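Local coordinates for general Secretion Pathway Protein (Vibrio vulnificus, PDB 4G54), which probably binds peptidoglycan in the periplasm as part of the EpsAB fusion protein of the type II secretion system, at residues G20-T28 and L104-F113; Y38-D49 and F229-R237. All coordinates share one frame; numbering follows the deposited sequence.

Contact 1 (G20-T28 and L104-F113)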
loop_
_atom_site.group_PDB
_atom_site.type_symbol
_atom_site.label_atom_id
_atom_site.label_comp_id
_atom_site.label_asym_id
_atom_site.label_seq_id
_atom_site.Cartn_x
_atom_site.Cartn_y
_atom_site.Cartn_z
ATOM N N GLY A 20 0.170 -29.072 3.834
ATOM C CA GLY A 20 1.613 -29.415 3.806
ATOM C C GLY A 20 2.605 -28.285 4.103
ATOM O O GLY A 20 3.806 -28.522 4.219
ATOM N N GLU A 21 2.135 -27.043 4.232
ATOM C CA GLU A 21 3.099 -25.936 4.328
ATOM C C GLU A 21 3.113 -25.152 5.665
ATOM O O GLU A 21 2.671 -23.988 5.747
ATOM C CB GLU A 21 3.020 -25.007 3.089
ATOM C CG GLU A 21 3.246 -25.700 1.700
ATOM C CD GLU A 21 1.944 -26.173 1.087
ATOM O OE1 GLU A 21 0.899 -25.681 1.552
ATOM O OE2 GLU A 21 1.946 -27.022 0.158
ATOM N N SER A 22 3.661 -25.785 6.706
ATOM C CA SER A 22 3.801 -25.098 8.004
ATOM C C SER A 22 4.743 -23.834 7.954
ATOM O O SER A 22 4.597 -22.933 8.767
ATOM C CB SER A 22 4.143 -26.085 9.151
ATOM O OG SER A 22 5.518 -26.456 9.171
ATOM N N ALA A 23 5.694 -23.789 7.011
ATOM C CA ALA A 23 6.580 -22.608 6.857
ATOM C C ALA A 23 5.780 -21.331 6.582
ATOM O O ALA A 23 6.247 -20.244 6.974
ATOM C CB ALA A 23 7.551 -22.807 5.737
ATOM N N VAL A 24 4.634 -21.445 5.896
ATOM C CA VAL A 24 3.886 -20.224 5.531
ATOM C C VAL A 24 3.294 -19.571 6.706
ATOM O O VAL A 24 2.971 -18.363 6.635
ATOM C CB VAL A 24 2.630 -20.443 4.653
ATOM C CG1 VAL A 24 2.647 -19.497 3.442
ATOM C CG2 VAL A 24 2.328 -21.855 4.366
ATOM N N ALA A 25 3.055 -20.364 7.752
ATOM C CA ALA A 25 2.326 -19.957 8.954
ATOM C C ALA A 25 3.224 -19.552 10.109
ATOM O O ALA A 25 2.848 -19.705 11.277
ATOM C CB ALA A 25 1.424 -21.102 9.414
ATOM N N ARG A 26 4.427 -19.064 9.809
ATOM C CA ARG A 26 5.316 -18.596 10.842
ATOM C C ARG A 26 4.804 -17.441 11.776
ATOM O O ARG A 26 5.031 -17.481 12.992
ATOM C CB ARG A 26 6.613 -18.150 10.169
ATOM C CG ARG A 26 7.546 -17.623 11.162
ATOM C CD ARG A 26 8.952 -17.431 10.631
ATOM N NE ARG A 26 9.722 -16.705 11.634
ATOM C CZ ARG A 26 9.603 -15.392 11.888
ATOM N NH1 ARG A 26 8.774 -14.618 11.184
ATOM N NH2 ARG A 26 10.348 -14.851 12.852
ATOM N N MET A 27 4.233 -16.389 11.177
ATOM C CA MET A 27 3.827 -15.202 11.916
ATOM C C MET A 27 2.424 -15.451 12.381
ATOM O O MET A 27 1.485 -15.711 11.582
ATOM C CB MET A 27 3.845 -13.952 11.009
ATOM C CG MET A 27 5.281 -13.633 10.615
ATOM S SD MET A 27 5.567 -12.083 9.753
ATOM C CE MET A 27 4.660 -12.355 8.199
ATOM N N THR A 28 2.233 -15.374 13.680
ATOM C CA THR A 28 0.978 -15.844 14.250
ATOM C C THR A 28 0.030 -14.757 14.738
ATOM O O THR A 28 -1.084 -15.061 15.161
ATOM C CB THR A 28 1.271 -16.820 15.434
ATOM O OG1 THR A 28 2.007 -16.085 16.410
ATOM C CG2 THR A 28 2.131 -17.955 14.949
ATOM N N LEU A 104 5.216 -15.071 -1.539
ATOM C CA LEU A 104 4.890 -14.831 -0.116
ATOM C C LEU A 104 6.170 -14.614 0.694
ATOM O O LEU A 104 7.187 -15.277 0.458
ATOM C CB LEU A 104 4.125 -16.024 0.426
ATOM C CG LEU A 104 2.836 -16.366 -0.342
ATOM C CD1 LEU A 104 2.203 -17.553 0.393
ATOM C CD2 LEU A 104 1.929 -15.133 -0.383
ATOM N N LEU A 105 6.098 -13.723 1.668
ATOM C CA LEU A 105 7.198 -13.472 2.653
ATOM C C LEU A 105 6.713 -13.805 4.053
ATOM O O LEU A 105 5.723 -13.263 4.506
ATOM C CB LEU A 105 7.681 -12.024 2.555
ATOM C CG LEU A 105 8.026 -11.516 1.168
ATOM C CD1 LEU A 105 8.392 -9.999 1.229
ATOM C CD2 LEU A 105 9.261 -12.239 0.628
ATOM N N THR A 106 7.435 -14.695 4.755
ATOM C CA THR A 106 6.949 -15.274 6.012
ATOM C C THR A 106 7.622 -14.645 7.213
ATOM O O THR A 106 7.301 -14.984 8.352
ATOM C CB THR A 106 7.195 -16.806 6.090
ATOM O OG1 THR A 106 8.648 -16.981 6.261
ATOM C CG2 THR A 106 6.740 -17.568 4.876
ATOM N N GLY A 107 8.547 -13.706 7.022
ATOM C CA GLY A 107 9.398 -13.224 8.123
ATOM C C GLY A 107 10.758 -13.986 8.191
ATOM O O GLY A 107 11.725 -13.521 8.776
ATOM N N GLU A 108 10.784 -15.130 7.515
ATOM C CA GLU A 108 12.013 -15.946 7.405
ATOM C C GLU A 108 12.337 -16.429 6.028
ATOM O O GLU A 108 13.517 -16.620 5.722
ATOM C CB GLU A 108 11.933 -17.119 8.375
ATOM C CG GLU A 108 12.276 -16.553 9.798
ATOM C CD GLU A 108 13.641 -15.778 9.953
ATOM O OE1 GLU A 108 13.641 -14.645 10.559
ATOM O OE2 GLU A 108 14.700 -16.300 9.499
ATOM N N GLN A 109 11.334 -16.714 5.237
ATOM C CA GLN A 109 11.533 -17.270 3.912
ATOM C C GLN A 109 10.732 -16.546 2.843
ATOM O O GLN A 109 9.636 -16.059 3.107
ATOM C CB GLN A 109 11.065 -18.748 3.890
ATOM C CG GLN A 109 11.859 -19.614 4.840
ATOM C CD GLN A 109 11.311 -21.036 4.815
ATOM O OE1 GLN A 109 11.308 -21.707 3.774
ATOM N NE2 GLN A 109 10.854 -21.492 5.967
ATOM N N ARG A 110 11.284 -16.496 1.644
ATOM C CA ARG A 110 10.475 -16.223 0.462
ATOM C C ARG A 110 9.957 -17.514 -0.182
ATOM O O ARG A 110 10.762 -18.374 -0.611
ATOM C CB ARG A 110 11.344 -15.429 -0.513
ATOM C CG ARG A 110 10.641 -15.031 -1.779
ATOM C CD ARG A 110 11.729 -14.405 -2.771
ATOM N NE ARG A 110 11.178 -13.591 -3.867
ATOM C CZ ARG A 110 11.293 -12.266 -4.044
ATOM N NH1 ARG A 110 11.960 -11.453 -3.211
ATOM N NH2 ARG A 110 10.711 -11.756 -5.122
ATOM N N LEU A 111 8.636 -17.660 -0.226
ATOM C CA LEU A 111 7.926 -18.833 -0.806
ATOM C C LEU A 111 7.052 -18.484 -2.019
ATOM O O LEU A 111 6.497 -17.399 -2.112
ATOM C CB LEU A 111 6.948 -19.460 0.224
ATOM C CG LEU A 111 7.592 -19.709 1.589
ATOM C CD1 LEU A 111 6.587 -20.253 2.599
ATOM C CD2 LEU A 111 8.792 -20.591 1.472
ATOM N N THR A 112 6.921 -19.441 -2.946
ATOM C CA THR A 112 6.006 -19.282 -4.062
ATOM C C THR A 112 4.891 -20.301 -3.887
ATOM O O THR A 112 5.179 -21.497 -3.716
ATOM C CB THR A 112 6.725 -19.501 -5.403
ATOM O OG1 THR A 112 7.659 -18.423 -5.555
ATOM C CG2 THR A 112 5.749 -19.381 -6.564
ATOM N N PHE A 113 3.657 -19.850 -3.959
ATOM C CA PHE A 113 2.490 -20.755 -3.857
ATOM C C PHE A 113 1.769 -20.696 -5.159
ATOM O O PHE A 113 1.592 -19.619 -5.741
ATOM C CB PHE A 113 1.563 -20.162 -2.790
ATOM C CG PHE A 113 1.597 -20.873 -1.469
ATOM C CD1 PHE A 113 2.703 -21.557 -1.034
ATOM C CD2 PHE A 113 0.505 -20.717 -0.614
ATOM C CE1 PHE A 113 2.708 -22.166 0.218
ATOM C CE2 PHE A 113 0.504 -21.330 0.627
ATOM C CZ PHE A 113 1.608 -22.098 0.994
HETATM O O HOH W 1 8.813 -19.470 7.129
#
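Val24 and Arg26 bring two unlike chemistries to the hairpin formed by strands 101-105 and 110-114, a worked example of how a short N-terminal loop can pack on the hairpin at the edge of a sheet. The branches of Val24 divide the apolar work. CG2 approaches CZ of the Phe113 ring obliquely at 3.5 Å, while CG1 meets CD1 of Leu104 at 3.6 Å. That same Leu104 methyl lies over one face of the Phe113 ring, toward its rim, and Leu111 CD1 fills in beside Val24 and the methyl of Ala23. Glu21 lays its bent chain along CZ and CE1 of Phe113, its carboxylate plane turned 69° from the ring; the OE2 end is engaged by Gln117.

Arg26 behaves differently. With CG opposite the backbone N (chi1 178°) and the chain extended as far as NE, it runs out along the turn until NH1 gives a hydrogen bond of 3.2 Å to Thr106 O. The acceptor sits near the guanidinium plane, and the N-H meets a carbonyl lone pair in the carbonyl plane. Over one guanidinium face lies CG of Glu108, whose OE1 stays 4.0 Å from Arg26 NH2 and well out of plane, too far for a salt bridge. Met27 CG packs on the same Thr106 carbonyl.

Within the turn, Thr106 OG1 sits between its own backbone N and carbonyl carbon (chi1 71°), from where it accepts the N-H groups of Glu108 and Gln109, an ST turn and ST motif in one. One water joins this hydroxyl to Ala23 O, which is 2.7 Å from the water. The turn is thus fastened by one direct bond to its carbonyl and, through a water, by its hydroxyl, the strands beside it by apolar contact; the Arg26 and Glu108 charges probably add an attraction with no N-H directed at the carboxylate.

Contact 2 (Y38-D49 and F229-R237)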
loop_
_atom_site.group_PDB
_atom_site.type_symbol
_atom_site.label_atom_id
_atom_site.label_comp_id
_atom_site.label_asym_id
_atom_site.label_seq_id
_atom_site.Cartn_x
_atom_site.Cartn_y
_atom_site.Cartn_z
ATOM N N TYR A 38 5.471 -3.348 7.155
ATOM C CA TYR A 38 6.076 -2.009 7.199
ATOM C C TYR A 38 7.561 -2.050 6.790
ATOM O O TYR A 38 8.058 -1.085 6.186
ATOM C CB TYR A 38 6.034 -1.432 8.598
ATOM C CG TYR A 38 4.761 -0.661 8.933
ATOM C CD1 TYR A 38 3.794 -1.202 9.748
ATOM C CD2 TYR A 38 4.517 0.639 8.393
ATOM C CE1 TYR A 38 2.609 -0.384 10.120
ATOM C CE2 TYR A 38 3.402 1.350 8.663
ATOM C CZ TYR A 38 2.477 0.872 9.552
ATOM O OH TYR A 38 1.362 1.621 9.837
ATOM N N LYS A 39 8.263 -3.129 7.068
ATOM C CA LYS A 39 9.675 -3.141 6.665
ATOM C C LYS A 39 9.803 -3.053 5.110
ATOM O O LYS A 39 10.779 -2.507 4.579
ATOM C CB LYS A 39 10.321 -4.432 7.085
ATOM C CG LYS A 39 10.401 -4.652 8.543
ATOM C CD LYS A 39 11.267 -5.952 8.838
ATOM C CE LYS A 39 10.926 -6.451 10.210
ATOM N NZ LYS A 39 11.609 -7.752 10.485
ATOM N N LEU A 40 8.853 -3.655 4.361
ATOM C CA LEU A 40 8.863 -3.586 2.904
ATOM C C LEU A 40 8.735 -2.178 2.417
ATOM O O LEU A 40 9.255 -1.853 1.348
ATOM C CB LEU A 40 7.680 -4.392 2.305
ATOM C CG LEU A 40 7.941 -5.781 1.844
ATOM C CD1 LEU A 40 8.113 -6.523 3.051
ATOM C CD2 LEU A 40 6.760 -6.348 1.026
ATOM N N TRP A 41 8.067 -1.319 3.193
ATOM C CA TRP A 41 7.991 0.084 2.853
ATOM C C TRP A 41 9.211 0.876 3.358
ATOM O O TRP A 41 9.339 2.112 3.142
ATOM C CB TRP A 41 6.683 0.669 3.422
ATOM C CG TRP A 41 5.453 0.153 2.740
ATOM C CD1 TRP A 41 4.709 -0.866 3.109
ATOM C CD2 TRP A 41 4.842 0.720 1.576
ATOM N NE1 TRP A 41 3.624 -1.041 2.262
ATOM C CE2 TRP A 41 3.683 -0.048 1.298
ATOM C CE3 TRP A 41 5.164 1.816 0.766
ATOM C CZ2 TRP A 41 2.796 0.262 0.186
ATOM C CZ3 TRP A 41 4.311 2.119 -0.318
ATOM C CH2 TRP A 41 3.189 1.326 -0.596
ATOM N N GLY A 42 10.155 0.192 4.014
ATOM C CA GLY A 42 11.353 0.871 4.540
ATOM C C GLY A 42 11.264 1.396 5.967
ATOM O O GLY A 42 12.186 2.185 6.383
ATOM N N TYR A 43 10.200 1.036 6.704
ATOM C CA TYR A 43 9.948 1.629 7.985
ATOM C C TYR A 43 10.014 0.654 9.142
ATOM O O TYR A 43 9.600 -0.498 9.032
ATOM C CB TYR A 43 8.592 2.305 8.034
ATOM C CG TYR A 43 8.582 3.493 7.105
ATOM C CD1 TYR A 43 9.339 4.643 7.404
ATOM C CD2 TYR A 43 7.838 3.499 5.911
ATOM C CE1 TYR A 43 9.338 5.766 6.550
ATOM C CE2 TYR A 43 7.829 4.627 5.070
ATOM C CZ TYR A 43 8.601 5.748 5.421
ATOM O OH TYR A 43 8.726 6.867 4.628
ATOM N N ARG A 44 10.503 1.207 10.275
ATOM C CA ARG A 44 10.463 0.563 11.547
ATOM C C ARG A 44 9.148 0.982 12.266
ATOM O O ARG A 44 8.940 2.148 12.660
ATOM C CB ARG A 44 11.792 0.889 12.306
ATOM C CG ARG A 44 11.947 0.318 13.708
ATOM C CD ARG A 44 13.262 0.877 14.307
ATOM N NE ARG A 44 13.374 2.352 14.143
ATOM C CZ ARG A 44 14.352 2.985 13.484
ATOM N NH1 ARG A 44 15.337 2.287 12.927
ATOM N NH2 ARG A 44 14.355 4.316 13.392
ATOM N N ALA A 45 8.282 0.025 12.497
ATOM C CA ALA A 45 6.962 0.303 13.096
ATOM C C ALA A 45 6.992 0.041 14.584
ATOM O O ALA A 45 7.635 -0.918 15.028
ATOM C CB ALA A 45 5.941 -0.598 12.443
ATOM N N THR A 46 6.267 0.859 15.349
ATOM C CA THR A 46 6.123 0.607 16.760
ATOM C C THR A 46 4.940 -0.276 17.085
ATOM O O THR A 46 4.101 -0.543 16.248
ATOM C CB THR A 46 6.002 1.955 17.601
ATOM O OG1 THR A 46 4.666 2.401 17.442
ATOM C CG2 THR A 46 7.001 3.065 17.135
ATOM N N ARG A 47 4.838 -0.685 18.356
ATOM C CA ARG A 47 3.677 -1.443 18.784
ATOM C C ARG A 47 2.339 -0.702 18.508
ATOM O O ARG A 47 1.259 -1.356 18.332
ATOM C CB ARG A 47 3.827 -1.826 20.250
ATOM C CG ARG A 47 3.367 -3.200 20.528
ATOM C CD ARG A 47 3.049 -3.272 22.046
ATOM N NE ARG A 47 3.970 -3.972 22.949
ATOM C CZ ARG A 47 5.052 -4.695 22.651
ATOM N NH1 ARG A 47 5.475 -4.864 21.407
ATOM N NH2 ARG A 47 5.726 -5.249 23.651
ATOM N N ILE A 48 2.348 0.634 18.589
ATOM C CA ILE A 48 1.106 1.388 18.304
ATOM C C ILE A 48 0.724 1.270 16.820
ATOM O O ILE A 48 -0.496 1.039 16.472
ATOM C CB ILE A 48 1.261 2.815 18.761
ATOM C CG1 ILE A 48 1.318 2.849 20.270
ATOM C CG2 ILE A 48 0.114 3.649 18.355
ATOM C CD1 ILE A 48 0.033 2.309 20.915
ATOM N N ASP A 49 1.738 1.305 15.938
ATOM C CA ASP A 49 1.475 1.256 14.549
ATOM C C ASP A 49 0.912 -0.069 14.135
ATOM O O ASP A 49 0.105 -0.156 13.188
ATOM C CB ASP A 49 2.803 1.474 13.793
ATOM C CG ASP A 49 3.371 2.841 14.083
ATOM O OD1 ASP A 49 2.678 3.891 13.825
ATOM O OD2 ASP A 49 4.522 2.905 14.537
ATOM N N PHE A 229 16.870 -6.989 5.741
ATOM C CA PHE A 229 16.536 -5.629 5.309
ATOM C C PHE A 229 17.700 -4.705 5.633
ATOM O O PHE A 229 18.492 -4.926 6.587
ATOM C CB PHE A 229 15.216 -5.080 5.971
ATOM C CG PHE A 229 13.982 -5.696 5.413
ATOM C CD1 PHE A 229 13.429 -5.200 4.230
ATOM C CD2 PHE A 229 13.458 -6.821 5.985
ATOM C CE1 PHE A 229 12.334 -5.823 3.636
ATOM C CE2 PHE A 229 12.301 -7.423 5.435
ATOM C CZ PHE A 229 11.774 -6.945 4.226
ATOM N N PRO A 230 17.811 -3.619 4.843
ATOM C CA PRO A 230 18.750 -2.603 5.155
ATOM C C PRO A 230 18.164 -1.816 6.339
ATOM O O PRO A 230 17.064 -2.108 6.821
ATOM C CB PRO A 230 18.820 -1.772 3.852
ATOM C CG PRO A 230 17.346 -1.899 3.278
ATOM C CD PRO A 230 16.814 -3.232 3.801
ATOM N N SER A 231 18.946 -0.879 6.829
ATOM C CA SER A 231 18.558 -0.031 7.928
ATOM C C SER A 231 17.192 0.636 7.648
ATOM O O SER A 231 16.942 1.153 6.560
ATOM C CB SER A 231 19.626 1.037 8.099
ATOM O OG SER A 231 20.863 0.676 7.426
ATOM N N LEU A 232 16.297 0.527 8.610
ATOM C CA LEU A 232 14.924 1.071 8.467
ATOM C C LEU A 232 14.818 2.469 9.003
ATOM O O LEU A 232 15.622 2.859 9.876
ATOM C CB LEU A 232 13.993 0.157 9.242
ATOM C CG LEU A 232 13.389 -1.167 8.805
ATOM C CD1 LEU A 232 13.455 -1.494 7.320
ATOM C CD2 LEU A 232 13.700 -2.296 9.800
ATOM N N ALA A 233 13.815 3.214 8.509
ATOM C CA ALA A 233 13.628 4.633 8.897
ATOM C C ALA A 233 12.449 4.709 9.891
ATOM O O ALA A 233 11.532 3.871 9.875
ATOM C CB ALA A 233 13.298 5.466 7.673
ATOM N N PRO A 234 12.427 5.776 10.674
ATOM C CA PRO A 234 11.221 5.980 11.466
ATOM C C PRO A 234 10.045 6.403 10.599
ATOM O O PRO A 234 10.248 7.057 9.590
ATOM C CB PRO A 234 11.653 7.136 12.426
ATOM C CG PRO A 234 12.725 7.872 11.699
ATOM C CD PRO A 234 13.448 6.828 10.851
ATOM N N LEU A 235 8.807 6.016 10.968
ATOM C CA LEU A 235 7.679 6.505 10.208
ATOM C C LEU A 235 7.515 8.034 10.158
ATOM O O LEU A 235 7.912 8.749 11.096
ATOM C CB LEU A 235 6.380 5.819 10.766
ATOM C CG LEU A 235 6.153 4.343 10.383
ATOM C CD1 LEU A 235 5.068 3.759 11.291
ATOM C CD2 LEU A 235 5.650 4.378 8.903
ATOM N N LEU A 236 6.941 8.544 9.054
ATOM C CA LEU A 236 6.613 9.952 8.924
ATOM C C LEU A 236 5.311 10.235 9.657
ATOM O O LEU A 236 4.257 9.579 9.335
ATOM C CB LEU A 236 6.378 10.245 7.451
ATOM C CG LEU A 236 6.383 11.676 6.986
ATOM C CD1 LEU A 236 7.495 12.535 7.600
ATOM C CD2 LEU A 236 6.675 11.369 5.472
ATOM N N ARG A 237 5.345 11.165 10.587
ATOM C CA ARG A 237 4.171 11.450 11.387
ATOM C C ARG A 237 3.707 12.910 11.349
ATOM O O ARG A 237 3.103 13.370 12.265
ATOM C CB ARG A 237 4.373 10.946 12.789
ATOM C CG ARG A 237 4.625 9.451 12.849
ATOM C CD ARG A 237 4.925 9.036 14.227
ATOM N NE ARG A 237 5.682 7.804 14.361
ATOM C CZ ARG A 237 5.070 6.607 14.352
ATOM N NH1 ARG A 237 3.730 6.527 14.261
ATOM N NH2 ARG A 237 5.766 5.498 14.457
HETATM O O HOH W 2 8.441 4.530 13.437
#
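Arg237 grips Asp49 end-on in a salt bridge with two hydrogen bonds: NH1 reaches OD1 and NH2 reaches OD2, each at 2.9 Å and each on a syn lone pair. The two flat groups are nearly coplanar, 18° apart. Leu235 CD1 packs against the carboxylate carbon, while its other methyl, CD2, lies over the face of the Tyr43 ring, 4.0 Å from the centroid, and also touches Tyr38 CE2. At the far end Lys39 CB stands almost centrally above the Phe229 ring, 7° off its normal; the Lys39 amine turns to Glu36.

Between these ends the backbones pair in parallel as a weakly bonded two-strand sheet of 43-44 and 233-234. Ala233 N donates to Gly42 O and Arg44 N to Ala233 O, both at 2.9 Å. Just before the bridge, Gly42, with positive phi, ends helix 30-40 in a Schellman motif.

Further out, OD2 of Asp49 is also held by Thr46: the backbone N donates to its anti lone pair, and OG1 donates from above the carboxylate plane. Thr57 completes the setting, its hydroxyl bonded to Asp49 OD1 and its carbonyl to Arg237 NH1. A water links Arg44 O with Leu235 N.

How the contacts relate
The segments alternate along the chain: 20-28, 38-49, 104-113 and then 229-237. Contact 1 and contact 2 have centres about 21 Å apart, yet they touch, Leu105 CD1 packing on Leu40 CD1 at 3.9 Å. Helix 30-40 joins them: segment 20-28 leads into it, and contact 2 begins on its last turn. Contact 1 lies on the hairpin at one edge of the six-stranded antiparallel sheet, whereas contact 2 forms a separate two-stranded parallel sheet. Residues near both ends of the modelled chain therefore pack against parts of the C39-like region, 20-28 on its hairpin and 229-237 returning after helices 145-158, 170-182 and 193-202 to pair with strand 43-44.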